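PDB 3P1W: RabGDI protein from Plasmodium falciparum 3D7, which probably binds Rab GTPases and slows their release of GDP, acting as a Rab GDP-dissociation inhibitor. Local coordinates for residues R357-Y362 with S383-T388; D90-F95 with S431-T436. All coordinates share one frame; numbering follows the deposited sequence.

Contact 1. Residues R357-Y362 with S383-T388; sequences RKSDIY and SATVET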
ATOM      1  N   ARG A 357       0.324  -2.173 -21.230  1.00 19.89           N
ATOM      2  CA  ARG A 357       0.095  -3.316 -20.382  1.00 19.78           C
ATOM      3  C   ARG A 357      -1.239  -3.156 -19.679  1.00 20.28           C
ATOM      4  O   ARG A 357      -1.939  -2.184 -19.884  1.00 19.95           O
ATOM      5  CB  ARG A 357       1.243  -3.483 -19.376  1.00 19.54           C
ATOM      6  CG  ARG A 357       1.411  -2.312 -18.440  1.00 17.86           C
ATOM      7  CD  ARG A 357       2.662  -2.484 -17.596  1.00 20.00           C
ATOM      8  NE  ARG A 357       2.515  -3.547 -16.582  1.00 17.50           N
ATOM      9  CZ  ARG A 357       3.122  -4.737 -16.639  1.00 16.17           C
ATOM     10  NH1 ARG A 357       3.894  -5.082 -17.666  1.00 19.32           N
ATOM     11  NH2 ARG A 357       2.970  -5.597 -15.645  1.00 17.87           N
ATOM     12  N   LYS A 358      -1.609  -4.150 -18.901  1.00 20.40           N
ATOM     13  CA  LYS A 358      -2.965  -4.229 -18.361  1.00 21.82           C
ATOM     14  C   LYS A 358      -3.015  -3.972 -16.858  1.00 20.72           C
ATOM     15  O   LYS A 358      -4.054  -4.169 -16.215  1.00 21.04           O
ATOM     16  CB  LYS A 358      -3.533  -5.612 -18.665  1.00 24.62           C
ATOM     17  CG  LYS A 358      -3.668  -5.957 -20.150  1.00 27.41           C
ATOM     18  CD  LYS A 358      -4.720  -5.138 -20.844  1.00 35.21           C
ATOM     19  CE  LYS A 358      -5.022  -5.672 -22.260  1.00 38.47           C
ATOM     20  NZ  LYS A 358      -5.147  -4.551 -23.248  1.00 39.72           N
ATOM     21  N   SER A 359      -1.909  -3.507 -16.293  1.00 18.44           N
ATOM     22  CA  SER A 359      -1.914  -3.137 -14.865  1.00 18.48           C
ATOM     23  C   SER A 359      -0.806  -2.129 -14.596  1.00 17.80           C
ATOM     24  O   SER A 359       0.250  -2.144 -15.270  1.00 17.27           O
ATOM     25  CB  SER A 359      -1.775  -4.385 -14.000  1.00 17.87           C
ATOM     26  OG  SER A 359      -0.527  -5.054 -14.230  1.00 16.15           O
ATOM     27  N   ASP A 360      -1.040  -1.230 -13.643  1.00 17.12           N
ATOM     28  CA  ASP A 360      -0.110  -0.128 -13.415  1.00 16.19           C
ATOM     29  C   ASP A 360       1.224  -0.636 -12.819  1.00 15.61           C
ATOM     30  O   ASP A 360       1.287  -1.728 -12.218  1.00 14.89           O
ATOM     31  CB  ASP A 360      -0.715   0.920 -12.488  1.00 16.24           C
ATOM     32  CG  ASP A 360      -1.882   1.703 -13.110  1.00 17.31           C
ATOM     33  OD1 ASP A 360      -2.368   1.399 -14.238  1.00 18.17           O
ATOM     34  OD2 ASP A 360      -2.329   2.648 -12.419  1.00 18.80           O
ATOM     35  N   ILE A 361       2.257   0.172 -12.949  1.00 14.78           N
ATOM     36  CA  ILE A 361       3.536  -0.068 -12.267  1.00 14.79           C
ATOM     37  C   ILE A 361       3.802   1.112 -11.345  1.00 14.77           C
ATOM     38  O   ILE A 361       3.382   2.252 -11.637  1.00 15.43           O
ATOM     39  CB  ILE A 361       4.661  -0.333 -13.275  1.00 14.97           C
ATOM     40  CG1 ILE A 361       4.344  -1.642 -14.039  1.00 15.08           C
ATOM     41  CG2 ILE A 361       6.027  -0.400 -12.605  1.00 15.82           C
ATOM     42  CD1 ILE A 361       5.398  -2.068 -15.098  1.00 15.38           C
ATOM     43  N   TYR A 362       4.470   0.840 -10.229  1.00 14.49           N
ATOM     44  CA  TYR A 362       4.680   1.818  -9.177  1.00 14.50           C
ATOM     45  C   TYR A 362       6.137   1.856  -8.739  1.00 15.34           C
ATOM     46  O   TYR A 362       6.814   0.848  -8.758  1.00 14.80           O
ATOM     47  CB  TYR A 362       3.791   1.487  -7.979  1.00 13.99           C
ATOM     48  CG  TYR A 362       2.332   1.206  -8.313  1.00 14.62           C
ATOM     49  CD1 TYR A 362       1.371   2.214  -8.213  1.00 16.19           C
ATOM     50  CD2 TYR A 362       1.912  -0.058  -8.750  1.00 14.19           C
ATOM     51  CE1 TYR A 362       0.039   1.979  -8.508  1.00 16.47           C
ATOM     52  CE2 TYR A 362       0.576  -0.308  -9.063  1.00 15.65           C
ATOM     53  CZ  TYR A 362      -0.354   0.706  -8.938  1.00 16.36           C
ATOM     54  OH  TYR A 362      -1.665   0.487  -9.250  1.00 15.63           O
ATOM     55  N   SER A 383       7.447  -1.928  -8.296  1.00 14.47           N
ATOM     56  CA  SER A 383       6.515  -3.009  -8.098  1.00 14.75           C
ATOM     57  C   SER A 383       5.557  -3.095  -9.276  1.00 14.73           C
ATOM     58  O   SER A 383       5.111  -2.056  -9.814  1.00 13.97           O
ATOM     59  CB  SER A 383       5.744  -2.812  -6.771  1.00 15.19           C
ATOM     60  OG  SER A 383       5.107  -1.531  -6.738  1.00 18.02           O
ATOM     61  N   ALA A 384       5.251  -4.322  -9.672  1.00 13.95           N
ATOM     62  CA  ALA A 384       4.385  -4.589 -10.782  1.00 13.90           C
ATOM     63  C   ALA A 384       3.622  -5.884 -10.600  1.00 14.98           C
ATOM     64  O   ALA A 384       4.106  -6.813  -9.947  1.00 16.08           O
ATOM     65  CB  ALA A 384       5.194  -4.641 -12.110  1.00 13.98           C
ATOM     66  N   THR A 385       2.457  -5.973 -11.227  1.00 15.32           N
ATOM     67  CA  THR A 385       1.747  -7.252 -11.370  1.00 16.34           C
ATOM     68  C   THR A 385       2.328  -7.961 -12.567  1.00 17.51           C
ATOM     69  O   THR A 385       2.479  -7.364 -13.625  1.00 17.49           O
ATOM     70  CB  THR A 385       0.234  -7.083 -11.561  1.00 17.16           C
ATOM     71  OG1 THR A 385      -0.278  -6.258 -10.519  1.00 16.75           O
ATOM     72  CG2 THR A 385      -0.489  -8.491 -11.530  1.00 19.00           C
ATOM     73  N   VAL A 386       2.674  -9.238 -12.391  1.00 17.28           N
ATOM     74  CA  VAL A 386       3.320  -9.995 -13.442  1.00 17.93           C
ATOM     75  C   VAL A 386       2.274 -10.349 -14.529  1.00 18.40           C
ATOM     76  O   VAL A 386       1.244 -10.949 -14.233  1.00 19.09           O
ATOM     77  CB  VAL A 386       3.951 -11.269 -12.901  1.00 17.71           C
ATOM     78  CG1 VAL A 386       4.481 -12.110 -14.072  1.00 18.98           C
ATOM     79  CG2 VAL A 386       5.075 -10.950 -11.875  1.00 16.18           C
ATOM     80  N   GLU A 387       2.524  -9.936 -15.758  1.00 19.02           N
ATOM     81  CA  GLU A 387       1.651 -10.239 -16.886  1.00 20.26           C
ATOM     82  C   GLU A 387       2.249 -11.171 -17.939  1.00 21.08           C
ATOM     83  O   GLU A 387       1.519 -11.623 -18.838  1.00 20.86           O
ATOM     84  CB  GLU A 387       1.203  -8.917 -17.580  1.00 21.21           C
ATOM     85  CG  GLU A 387       0.388  -8.081 -16.649  1.00 22.24           C
ATOM     86  CD  GLU A 387      -0.260  -6.851 -17.258  1.00 25.32           C
ATOM     87  OE1 GLU A 387      -0.013  -6.512 -18.448  1.00 24.76           O
ATOM     88  OE2 GLU A 387      -1.043  -6.231 -16.492  1.00 28.74           O
ATOM     89  N   THR A 388       3.549 -11.462 -17.842  1.00 21.09           N
ATOM     90  CA  THR A 388       4.252 -12.230 -18.846  1.00 22.26           C
ATOM     91  C   THR A 388       5.137 -13.344 -18.224  1.00 23.42           C
ATOM     92  O   THR A 388       5.243 -13.450 -16.998  1.00 22.49           O
ATOM     93  CB  THR A 388       5.184 -11.341 -19.710  1.00 22.85           C
ATOM     94  OG1 THR A 388       6.418 -11.052 -18.998  1.00 22.12           O
ATOM     95  CG2 THR A 388       4.478 -10.034 -20.149  1.00 22.12           C
TER
HETATM   96  O   HOH W   1       1.789  -4.176 -13.369  1.00 15.92           O
HETATM   97  O   HOH W   2      -0.197  -3.497 -10.727  1.00 16.07           O
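Tyr362 and Ser383 form an antiparallel hydrogen-bonded pair in the beta hairpin of strands 361-367 and 378-385, at the end away from its turn. Both backbone bonds are near straight: Tyr362 N gives to Ser383 O at 3.0 Å and Ser383 N to Tyr362 O at 2.9 Å. One residue further out, on the other face of the sheet, Ile361 CG1 packs on Ala384 CB at 3.7 Å. Beyond this point the two segments diverge, the CA atoms of Lys358 and Glu387 standing 7.7 Å apart, and polar side chains and water take over. The guanidinium of Arg357 and the carboxylate of Glu387 stack with their planes 13° apart, Glu387 OE1 lying over the guanidinium centre; Ile361 CD1 covers part of the opposite face. No N-H points at the carboxylate from this stack, so any attraction is probably one of nearby charges. In the guanidinium plane the bond from Arg357 NE to Ser359 O at 3.0 Å and water 1 at NH2 help set its rotation, while NH2 also makes a salt bridge to Glu394. Glu387 extends beyond CG to reach segment 357-362: its OE1 receives Lys358 N at 2.9 Å through the syn lone pair. Water 1 bridges the two segments, accepting from Arg357 NH2 and Thr385 N. Ser359 OG accepts a hydrogen bond from this water and donates one to Glu387 OE2 at 2.6 Å, approaching from 43° above the carboxylate plane.

Contact 2. Residues D90-F95 with S431-T436; sequences DLIPKF and SSYDAT
Lys94 reaches across from one loop into an Asx turn of the other, where Asp434 OD1 accepts from Thr436 N, two residues on, at 2.9 Å. The tight part of this buried contact is the ammonium group. The Lys94 chain runs extended until its last torsion (chi4 -82°), which bends NZ into the turn. There NZ gives hydrogen bonds to two carbonyls, Thr436 O at 2.8 Å and Asp434 O at 2.9 Å. The second is met from 53° above its carbonyl plane. NZ also makes a salt bridge to Asp434 OD1 at 2.9 Å, whose hydrogen bond is weak. That carboxylate oxygen is itself positioned by the turn: Thr436 OG1 gives to its syn lone pair at 2.6 Å. Arg328 also bonds to Asp434 O, so two cationic side chains share this carbonyl.

The other part is smaller and apolar, without directional bonds. Ile92 and Tyr433 cross at about a right angle, the closest approach being Ile92 CD1 to Tyr433 CB at 3.7 Å, with the ring set obliquely to the methyl; the Tyr433 hydroxyl bonds instead to Lys31 N. The slack position round NZ is that of water 3, which accepts weakly from Lys94 NZ at 3.3 Å, and more firmly from Asp434 N at 3.0 Å.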
ATOM      1  N   ASP A  90      12.039  -1.966   4.065  1.00 21.37           N
ATOM      2  CA  ASP A  90      10.772  -2.642   4.008  1.00 20.99           C
ATOM      3  C   ASP A  90      10.720  -3.495   2.736  1.00 18.89           C
ATOM      4  O   ASP A  90      11.062  -3.015   1.647  1.00 19.42           O
ATOM      5  CB  ASP A  90       9.630  -1.621   3.964  1.00 20.60           C
ATOM      6  CG  ASP A  90       9.374  -0.932   5.301  1.00 24.31           C
ATOM      7  OD1 ASP A  90       9.645  -1.480   6.385  1.00 24.18           O
ATOM      8  OD2 ASP A  90       8.836   0.184   5.273  1.00 29.15           O
ATOM      9  N   LEU A  91      10.326  -4.759   2.855  1.00 17.92           N
ATOM     10  CA  LEU A  91      10.119  -5.582   1.663  1.00 17.41           C
ATOM     11  C   LEU A  91       8.965  -5.028   0.813  1.00 16.88           C
ATOM     12  O   LEU A  91       8.984  -5.118  -0.409  1.00 15.96           O
ATOM     13  CB  LEU A  91       9.798  -7.022   2.034  1.00 17.57           C
ATOM     14  CG  LEU A  91      10.951  -7.781   2.649  1.00 19.64           C
ATOM     15  CD1 LEU A  91      10.451  -9.144   3.155  1.00 17.50           C
ATOM     16  CD2 LEU A  91      12.037  -7.948   1.648  1.00 22.75           C
ATOM     17  N   ILE A  92       7.973  -4.445   1.486  1.00 16.36           N
ATOM     18  CA  ILE A  92       6.768  -3.960   0.841  1.00 15.70           C
ATOM     19  C   ILE A  92       6.478  -2.544   1.361  1.00 17.10           C
ATOM     20  O   ILE A  92       5.609  -2.356   2.227  1.00 17.85           O
ATOM     21  CB  ILE A  92       5.575  -4.918   1.041  1.00 16.10           C
ATOM     22  CG1 ILE A  92       5.917  -6.338   0.577  1.00 15.63           C
ATOM     23  CG2 ILE A  92       4.312  -4.414   0.295  1.00 14.70           C
ATOM     24  CD1 ILE A  92       4.793  -7.374   0.716  1.00 15.61           C
ATOM     25  N   PRO A  93       7.223  -1.546   0.843  1.00 18.27           N
ATOM     26  CA  PRO A  93       7.046  -0.173   1.296  1.00 19.21           C
ATOM     27  C   PRO A  93       5.815   0.403   0.634  1.00 20.09           C
ATOM     28  O   PRO A  93       5.765   0.582  -0.612  1.00 22.20           O
ATOM     29  CB  PRO A  93       8.312   0.540   0.830  1.00 20.65           C
ATOM     30  CG  PRO A  93       8.802  -0.239  -0.379  1.00 18.15           C
ATOM     31  CD  PRO A  93       8.330  -1.683  -0.131  1.00 17.78           C
ATOM     32  N   LYS A  94       4.791   0.610   1.424  1.00 18.26           N
ATOM     33  CA  LYS A  94       3.599   1.279   0.931  1.00 18.49           C
ATOM     34  C   LYS A  94       3.428   2.596   1.677  1.00 19.62           C
ATOM     35  O   LYS A  94       3.379   2.623   2.915  1.00 21.36           O
ATOM     36  CB  LYS A  94       2.385   0.393   1.116  1.00 17.94           C
ATOM     37  CG  LYS A  94       2.293  -0.749   0.082  1.00 16.48           C
ATOM     38  CD  LYS A  94       1.282  -1.785   0.435  1.00 17.59           C
ATOM     39  CE  LYS A  94       1.185  -2.895  -0.636  1.00 16.68           C
ATOM     40  NZ  LYS A  94       0.334  -2.595  -1.847  1.00 15.28           N
ATOM     41  N   PHE A  95       3.276   3.669   0.935  1.00 19.36           N
ATOM     42  CA  PHE A  95       2.954   4.943   1.563  1.00 20.09           C
ATOM     43  C   PHE A  95       1.470   5.062   1.961  1.00 20.43           C
ATOM     44  O   PHE A  95       0.602   4.356   1.466  1.00 20.66           O
ATOM     45  CB  PHE A  95       3.339   6.098   0.642  1.00 19.41           C
ATOM     46  CG  PHE A  95       4.780   6.159   0.269  1.00 19.48           C
ATOM     47  CD1 PHE A  95       5.785   5.789   1.138  1.00 21.15           C
ATOM     48  CD2 PHE A  95       5.147   6.683  -0.961  1.00 18.15           C
ATOM     49  CE1 PHE A  95       7.118   5.916   0.779  1.00 20.76           C
ATOM     50  CE2 PHE A  95       6.479   6.793  -1.312  1.00 19.91           C
ATOM     51  CZ  PHE A  95       7.459   6.418  -0.434  1.00 20.37           C
ATOM     52  N   SER A 431      -5.579 -11.359   2.181  1.00 18.22           N
ATOM     53  CA  SER A 431      -5.035 -11.436   0.826  1.00 18.36           C
ATOM     54  C   SER A 431      -3.555 -11.054   0.801  1.00 17.21           C
ATOM     55  O   SER A 431      -3.039 -10.337   1.678  1.00 17.40           O
ATOM     56  CB  SER A 431      -5.871 -10.561  -0.138  1.00 18.99           C
ATOM     57  OG  SER A 431      -5.729  -9.191   0.187  1.00 19.36           O
ATOM     58  N   SER A 432      -2.846 -11.508  -0.217  1.00 16.77           N
ATOM     59  CA  SER A 432      -1.460 -11.119  -0.379  1.00 16.07           C
ATOM     60  C   SER A 432      -1.402  -9.630  -0.703  1.00 16.49           C
ATOM     61  O   SER A 432      -2.349  -9.101  -1.274  1.00 16.01           O
ATOM     62  CB  SER A 432      -0.815 -11.895  -1.507  1.00 16.27           C
ATOM     63  OG  SER A 432      -1.023 -13.286  -1.337  1.00 16.12           O
ATOM     64  N   TYR A 433      -0.302  -8.980  -0.316  1.00 14.91           N
ATOM     65  CA  TYR A 433      -0.081  -7.555  -0.627  1.00 14.89           C
ATOM     66  C   TYR A 433       0.103  -7.400  -2.138  1.00 14.86           C
ATOM     67  O   TYR A 433       0.870  -8.137  -2.750  1.00 13.62           O
ATOM     68  CB  TYR A 433       1.113  -6.964   0.139  1.00 14.62           C
ATOM     69  CG  TYR A 433       0.889  -7.009   1.617  1.00 15.59           C
ATOM     70  CD1 TYR A 433       0.204  -6.002   2.274  1.00 16.35           C
ATOM     71  CD2 TYR A 433       1.259  -8.138   2.338  1.00 16.15           C
ATOM     72  CE1 TYR A 433      -0.070  -6.103   3.618  1.00 18.35           C
ATOM     73  CE2 TYR A 433       0.987  -8.248   3.683  1.00 18.77           C
ATOM     74  CZ  TYR A 433       0.328  -7.226   4.312  1.00 18.77           C
ATOM     75  OH  TYR A 433       0.032  -7.358   5.643  1.00 19.09           O
ATOM     76  N   ASP A 434      -0.637  -6.450  -2.707  1.00 14.95           N
ATOM     77  CA  ASP A 434      -0.568  -6.181  -4.166  1.00 15.02           C
ATOM     78  C   ASP A 434       0.523  -5.176  -4.520  1.00 14.43           C
ATOM     79  O   ASP A 434       1.245  -4.647  -3.660  1.00 14.26           O
ATOM     80  CB  ASP A 434      -1.961  -5.780  -4.690  1.00 15.84           C
ATOM     81  CG  ASP A 434      -2.393  -4.403  -4.239  1.00 15.70           C
ATOM     82  OD1 ASP A 434      -1.533  -3.564  -3.879  1.00 17.20           O
ATOM     83  OD2 ASP A 434      -3.610  -4.122  -4.260  1.00 18.44           O
ATOM     84  N   ALA A 435       0.685  -4.939  -5.827  1.00 14.25           N
ATOM     85  CA  ALA A 435       1.753  -4.111  -6.332  1.00 13.60           C
ATOM     86  C   ALA A 435       1.619  -2.618  -6.001  1.00 13.50           C
ATOM     87  O   ALA A 435       2.578  -1.881  -6.211  1.00 14.37           O
ATOM     88  CB  ALA A 435       1.865  -4.283  -7.889  1.00 13.53           C
ATOM     89  N   THR A 436       0.466  -2.156  -5.516  1.00 13.59           N
ATOM     90  CA  THR A 436       0.286  -0.693  -5.347  1.00 13.72           C
ATOM     91  C   THR A 436       1.337  -0.120  -4.362  1.00 14.53           C
ATOM     92  O   THR A 436       1.753  -0.802  -3.447  1.00 15.19           O
ATOM     93  CB  THR A 436      -1.128  -0.323  -4.902  1.00 14.84           C
ATOM     94  OG1 THR A 436      -1.441  -0.935  -3.636  1.00 14.25           O
ATOM     95  CG2 THR A 436      -2.183  -0.803  -5.941  1.00 13.99           C
TER
HETATM   96  O   HOH W   3      -2.004  -4.692  -0.723  1.00 17.38           O

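How the contacts relate
Along the chain the order is 90-95, 357-362, 383-388, 431-436, so contact 1 is nested within the span closed by contact 2. Their centres are 14 Å apart; in space, contact 2 lies about 5 Å and contact 1 about 15 Å from the centre of the chain. Contact 1 belongs to the large mixed sheet; in contact 2, loop 90-95 leads into strand 96-97 of that sheet, whereas loop 431-436 follows strand 427-429 of the other mixed sheet. The loop pair thus brings together segments adjoining strands of the two sheets. The contacts also touch directly: Ser383 OG lies 2.6 Å from Ala435 O, a probable hydrogen bond, and Tyr362 OH packs 3.6 Å from Thr436 CG2.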